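PDB 5CUW: sortase SrtE1 from Streptomyces coelicolor, which cuts surface proteins at Leu-Ala-x-Thr-Gly or Leu-Pro-x-Thr-Gly sorting signals, preferring the former, and anchors them to the cell wall as a transpeptidase. Local coordinates for residues Q38-L43 with G87-A92; R103-L108 with L160-P165. All coordinates share one frame; numbering follows the deposited sequence.

Contact 1: residues Q38-L43 with G87-A92; sequences QGFALL and GNFGLA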
loop_
_atom_site.group_PDB
_atom_site.type_symbol
_atom_site.label_atom_id
_atom_site.label_comp_id
_atom_site.label_asym_id
_atom_site.label_seq_id
_atom_site.Cartn_x
_atom_site.Cartn_y
_atom_site.Cartn_z
ATOM N N GLN A 38 -7.673 5.721 12.918
ATOM C CA GLN A 38 -6.511 6.014 13.751
ATOM C C GLN A 38 -5.202 5.709 13.020
ATOM O O GLN A 38 -5.002 4.579 12.557
ATOM C CB GLN A 38 -6.600 5.205 15.047
ATOM C CG GLN A 38 -5.269 4.875 15.692
ATOM C CD GLN A 38 -5.324 3.579 16.477
ATOM O OE1 GLN A 38 -5.961 2.612 16.052
ATOM N NE2 GLN A 38 -4.665 3.552 17.629
ATOM N N GLY A 39 -4.321 6.710 12.919
ATOM C CA GLY A 39 -3.046 6.560 12.221
ATOM C C GLY A 39 -2.065 5.723 13.017
ATOM O O GLY A 39 -1.789 6.034 14.164
ATOM N N PHE A 40 -1.539 4.652 12.430
ATOM C CA PHE A 40 -0.721 3.737 13.221
ATOM C C PHE A 40 0.655 3.461 12.645
ATOM O O PHE A 40 1.455 2.765 13.264
ATOM C CB PHE A 40 -1.457 2.406 13.427
ATOM C CG PHE A 40 -1.747 1.658 12.166
ATOM C CD1 PHE A 40 -0.814 0.786 11.627
ATOM C CD2 PHE A 40 -2.971 1.796 11.529
ATOM C CE1 PHE A 40 -1.088 0.085 10.480
ATOM C CE2 PHE A 40 -3.248 1.090 10.382
ATOM C CZ PHE A 40 -2.305 0.238 9.851
ATOM N N ALA A 41 0.944 3.989 11.463
ATOM C CA ALA A 41 2.251 3.765 10.884
ATOM C C ALA A 41 2.564 4.850 9.874
ATOM O O ALA A 41 1.722 5.704 9.605
ATOM C CB ALA A 41 2.315 2.388 10.231
ATOM N N LEU A 42 3.780 4.816 9.334
ATOM C CA LEU A 42 4.195 5.733 8.266
ATOM C C LEU A 42 4.617 4.931 7.033
ATOM O O LEU A 42 5.363 3.959 7.149
ATOM C CB LEU A 42 5.348 6.630 8.720
ATOM C CG LEU A 42 5.041 7.979 9.376
ATOM C CD1 LEU A 42 6.338 8.642 9.808
ATOM C CD2 LEU A 42 4.274 8.892 8.423
ATOM N N LEU A 43 4.138 5.336 5.860
ATOM C CA LEU A 43 4.564 4.716 4.606
ATOM C C LEU A 43 5.603 5.598 3.904
ATOM O O LEU A 43 5.367 6.791 3.712
ATOM C CB LEU A 43 3.378 4.491 3.686
ATOM C CG LEU A 43 3.676 3.749 2.378
ATOM C CD1 LEU A 43 3.917 2.270 2.663
ATOM C CD2 LEU A 43 2.532 3.927 1.383
ATOM N N GLY A 87 0.648 -12.912 4.407
ATOM C CA GLY A 87 -0.519 -12.083 4.205
ATOM C C GLY A 87 -0.301 -11.008 3.159
ATOM O O GLY A 87 0.790 -10.863 2.611
ATOM N N ASN A 88 -1.360 -10.267 2.877
ATOM C CA ASN A 88 -1.301 -9.173 1.914
ATOM C C ASN A 88 -1.763 -7.879 2.573
ATOM O O ASN A 88 -2.943 -7.719 2.860
ATOM C CB ASN A 88 -2.159 -9.495 0.695
ATOM C CG ASN A 88 -2.072 -8.427 -0.389
ATOM O OD1 ASN A 88 -1.335 -7.453 -0.261
ATOM N ND2 ASN A 88 -2.830 -8.613 -1.462
ATOM N N PHE A 89 -0.826 -6.965 2.813
ATOM C CA PHE A 89 -1.126 -5.693 3.495
ATOM C C PHE A 89 -1.669 -4.721 2.448
ATOM O O PHE A 89 -0.921 -4.226 1.634
ATOM C CB PHE A 89 0.142 -5.153 4.185
ATOM C CG PHE A 89 -0.063 -3.883 5.009
ATOM C CD1 PHE A 89 -1.023 -3.813 6.007
ATOM C CD2 PHE A 89 0.756 -2.776 4.802
ATOM C CE1 PHE A 89 -1.178 -2.646 6.775
ATOM C CE2 PHE A 89 0.611 -1.606 5.563
ATOM C CZ PHE A 89 -0.357 -1.543 6.544
ATOM N N GLY A 90 -2.977 -4.476 2.460
ATOM C CA GLY A 90 -3.616 -3.680 1.417
ATOM C C GLY A 90 -3.856 -2.227 1.803
ATOM O O GLY A 90 -4.347 -1.940 2.897
ATOM N N LEU A 91 -3.512 -1.314 0.894
ATOM C CA LEU A 91 -3.586 0.128 1.162
ATOM C C LEU A 91 -4.185 0.907 -0.005
ATOM O O LEU A 91 -3.931 0.589 -1.170
ATOM C CB LEU A 91 -2.201 0.685 1.463
ATOM C CG LEU A 91 -1.431 0.044 2.613
ATOM C CD1 LEU A 91 -0.010 0.503 2.518
ATOM C CD2 LEU A 91 -2.036 0.441 3.956
ATOM N N ALA A 92 -4.959 1.938 0.317
ATOM C CA ALA A 92 -5.559 2.808 -0.690
ATOM C C ALA A 92 -5.148 4.250 -0.430
ATOM O O ALA A 92 -5.087 4.688 0.722
ATOM C CB ALA A 92 -7.073 2.679 -0.688
#

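Contact 2: residues R103-L108 with L160-P165; sequences RYINKL and LTTCTP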
loop_
_atom_site.group_PDB
_atom_site.type_symbol
_atom_site.label_atom_id
_atom_site.label_comp_id
_atom_site.label_asym_id
_atom_site.label_seq_id
_atom_site.Cartn_x
_atom_site.Cartn_y
_atom_site.Cartn_z
ATOM N N ARG A 103 -0.081 9.411 -6.538
ATOM C CA ARG A 103 -0.161 9.965 -7.884
ATOM C C ARG A 103 0.824 9.316 -8.870
ATOM O O ARG A 103 0.495 9.120 -10.047
ATOM C CB ARG A 103 0.077 11.468 -7.854
ATOM C CG ARG A 103 -0.130 12.097 -9.213
ATOM C CD ARG A 103 -0.074 13.603 -9.169
ATOM N NE ARG A 103 -0.432 14.150 -10.476
ATOM C CZ ARG A 103 -0.473 15.443 -10.767
ATOM N NH1 ARG A 103 -0.177 16.354 -9.840
ATOM N NH2 ARG A 103 -0.815 15.827 -11.988
ATOM N N TYR A 104 2.026 8.985 -8.411
ATOM C CA TYR A 104 3.025 8.440 -9.341
ATOM C C TYR A 104 3.482 7.009 -9.021
ATOM O O TYR A 104 4.620 6.642 -9.321
ATOM C CB TYR A 104 4.240 9.354 -9.393
ATOM C CG TYR A 104 3.922 10.741 -9.913
ATOM C CD1 TYR A 104 3.663 10.957 -11.262
ATOM C CD2 TYR A 104 3.863 11.825 -9.050
ATOM C CE1 TYR A 104 3.370 12.231 -11.739
ATOM C CE2 TYR A 104 3.568 13.097 -9.512
ATOM C CZ TYR A 104 3.323 13.292 -10.854
ATOM O OH TYR A 104 3.028 14.557 -11.295
ATOM N N ILE A 105 2.616 6.194 -8.424
ATOM C CA ILE A 105 3.039 4.827 -8.121
ATOM C C ILE A 105 3.236 4.020 -9.407
ATOM O O ILE A 105 3.863 2.972 -9.381
ATOM C CB ILE A 105 2.053 4.074 -7.167
ATOM C CG1 ILE A 105 0.673 3.861 -7.798
ATOM C CG2 ILE A 105 1.952 4.806 -5.819
ATOM C CD1 ILE A 105 -0.254 2.907 -6.955
ATOM N N ASN A 106 2.756 4.530 -10.544
ATOM C CA ASN A 106 3.019 3.854 -11.807
ATOM C C ASN A 106 4.433 4.118 -12.309
ATOM O O ASN A 106 4.810 3.617 -13.359
ATOM C CB ASN A 106 2.004 4.266 -12.877
ATOM C CG ASN A 106 2.018 5.753 -13.163
ATOM O OD1 ASN A 106 2.400 6.565 -12.318
ATOM N ND2 ASN A 106 1.583 6.121 -14.359
ATOM N N LYS A 107 5.216 4.888 -11.555
ATOM C CA LYS A 107 6.610 5.123 -11.934
ATOM C C LYS A 107 7.553 4.192 -11.170
ATOM O O LYS A 107 8.766 4.189 -11.387
ATOM C CB LYS A 107 6.993 6.580 -11.704
ATOM C CG LYS A 107 6.272 7.548 -12.627
ATOM C CD LYS A 107 6.454 7.148 -14.087
ATOM C CE LYS A 107 5.773 8.130 -15.038
ATOM N NZ LYS A 107 5.687 7.597 -16.434
ATOM N N LEU A 108 6.987 3.390 -10.282
ATOM C CA LEU A 108 7.758 2.365 -9.593
ATOM C C LEU A 108 8.194 1.256 -10.552
ATOM O O LEU A 108 7.427 0.839 -11.412
ATOM C CB LEU A 108 6.940 1.775 -8.455
ATOM C CG LEU A 108 6.715 2.790 -7.336
ATOM C CD1 LEU A 108 5.896 2.197 -6.203
ATOM C CD2 LEU A 108 8.062 3.296 -6.843
ATOM N N LEU A 160 -0.875 -1.650 -3.225
ATOM C CA LEU A 160 -1.248 -0.232 -3.254
ATOM C C LEU A 160 -2.320 -0.013 -4.320
ATOM O O LEU A 160 -2.136 -0.416 -5.471
ATOM C CB LEU A 160 -0.037 0.656 -3.549
ATOM C CG LEU A 160 1.284 0.431 -2.813
ATOM C CD1 LEU A 160 2.328 1.450 -3.322
ATOM C CD2 LEU A 160 1.130 0.507 -1.288
ATOM N N THR A 161 -3.433 0.624 -3.948
ATOM C CA THR A 161 -4.522 0.867 -4.905
ATOM C C THR A 161 -4.836 2.355 -5.018
ATOM O O THR A 161 -4.847 3.065 -4.016
ATOM C CB THR A 161 -5.816 0.096 -4.507
ATOM O OG1 THR A 161 -6.471 0.753 -3.405
ATOM C CG2 THR A 161 -5.480 -1.324 -4.100
ATOM N N THR A 162 -5.075 2.840 -6.235
ATOM C CA THR A 162 -5.458 4.236 -6.415
ATOM C C THR A 162 -6.345 4.337 -7.649
ATOM O O THR A 162 -6.579 3.340 -8.322
ATOM C CB THR A 162 -4.222 5.152 -6.563
ATOM O OG1 THR A 162 -4.615 6.530 -6.450
ATOM C CG2 THR A 162 -3.544 4.913 -7.913
ATOM N N CYS A 163 -6.842 5.532 -7.947
ATOM C CA CYS A 163 -7.704 5.715 -9.112
ATOM C C CYS A 163 -6.919 6.004 -10.390
ATOM O O CYS A 163 -5.805 6.521 -10.351
ATOM C CB CYS A 163 -8.700 6.843 -8.861
ATOM S SG CYS A 163 -9.855 6.515 -7.513
ATOM N N THR A 164 -7.516 5.669 -11.526
ATOM C CA THR A 164 -6.930 5.973 -12.829
ATOM C C THR A 164 -8.049 6.016 -13.865
ATOM O O THR A 164 -9.031 5.274 -13.741
ATOM C CB THR A 164 -5.854 4.928 -13.220
ATOM O OG1 THR A 164 -4.973 5.474 -14.208
ATOM C CG2 THR A 164 -6.490 3.632 -13.744
ATOM N N PRO A 165 -7.929 6.896 -14.879
ATOM C CA PRO A 165 -6.846 7.866 -15.094
ATOM C C PRO A 165 -6.902 9.011 -14.099
ATOM O O PRO A 165 -7.798 9.045 -13.252
ATOM C CB PRO A 165 -7.114 8.379 -16.515
ATOM C CG PRO A 165 -8.593 8.281 -16.652
ATOM C CD PRO A 165 -8.976 7.020 -15.908
#

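Contact 1: residues Q38-L43 with G87-A92
Phe89 reaches Phe40 with the outer end of its ring, CZ of Phe89 lying 4.2 Å from CZ of Phe40. Each ring meets the other at its edge, near its plane, with the planes turned by about 67°, so this is an edge-to-edge contact in which neither ring lies over the other's face. Phe89 extends this far because its CG stands anti to the backbone N (chi1 -176°), while its ring also meets His71 at a shallower tilt. Phe40 belongs to a classic beta bulge, in which it and Ala41 both face Ile54 of the adjoining strand. The Ile54 side chain touches Phe40, Phe89 and Leu91.

Strands 39-45 and 87-92 are not neighbours in the sheet of this sortase beta barrel. They meet through side chains alone, across its buried interior, without a hydrogen bond between them. Two residues further along, Leu91 makes the second apolar contact, its CD1 coming 4.3 Å from CD1 of Leu43. Here the backbones stay well apart, with 10.0 Å between CA of Leu43 and CA of Leu91. Leu43 also packs on Ile114 and Val116, and the Leu91 side chain lies about 6 Å from that of Tyr72, the inferred substrate-recognition residue.

Contact 2: residues R103-L108 with L160-P165
The sortase signature TLxTC, here Thr159 to Cys163 at the end of strand 156-164, is backed by Ile105, which rests on its Leu160 and Thr162. Ile105 lies in a short 3-10 turn within the loop between strands 87-92 and 113-117. Lys107 N bonds to Tyr104 O at 2.9 Å, and Leu108 N makes a longer bond of 3.3 Å to Ile105 O.

The touching is done by the two methyl ends of Ile105. Its CD1 sits between the two strand residues, 4.0 Å from Thr162 CG2 and 4.1 Å from Leu160 CB. The other branch, Ile105 CG2, approaches Leu160 CD1 at 4.2 Å. Ile105 and Thr162 run past each other in opposite directions, whereas Ile105 and Leu160 meet at a slant. Both strand residues face the turn, while Thr161 between them points the other way.

Thr162 divides its two branches between different tasks. With OG1 anti to the backbone N (chi1 -168°), its methyl is left for Ile105, and the buried hydroxyl is satisfied by a hydrogen bond with Gly93 O. Polar links lie nearby: Arg95 bonds to both Arg103 O and Cys163 O, and Arg103 NE forms a salt bridge with Glu166.

No hydrogen bond joins the two segments directly; their own contact is apolar, and Arg95 bridges their backbones. The Thr162 side chain is about 6 Å from that of His94 and about 7 Å from that of Arg172, which together with Cys163 are the inferred catalytic residues. The contact thus lies beside the His-Cys-Arg active site characteristic of sortases.

Overall arrangement
From the N terminus, strand 39-45 begins contact 1, and the chain passes through strand 50-56, helix 60-64 and strand 69-71 before strand 87-92 closes that loop. Contact 2 opens later, at 103-108, and closes when strand 156-164 returns after strands 113-117 and 121-134. The two loops therefore follow in series, neither nesting nor crossing. Their centres are about 16 Å apart, yet they join through the parallel neighbours 87-92 and 156-164: Leu91 O and Thr161 N, 2.8 Å apart, probably form a hydrogen bond, and Leu91 CD1 packs on Leu160 CD2. Barrel interior and active-site strand are thereby connected.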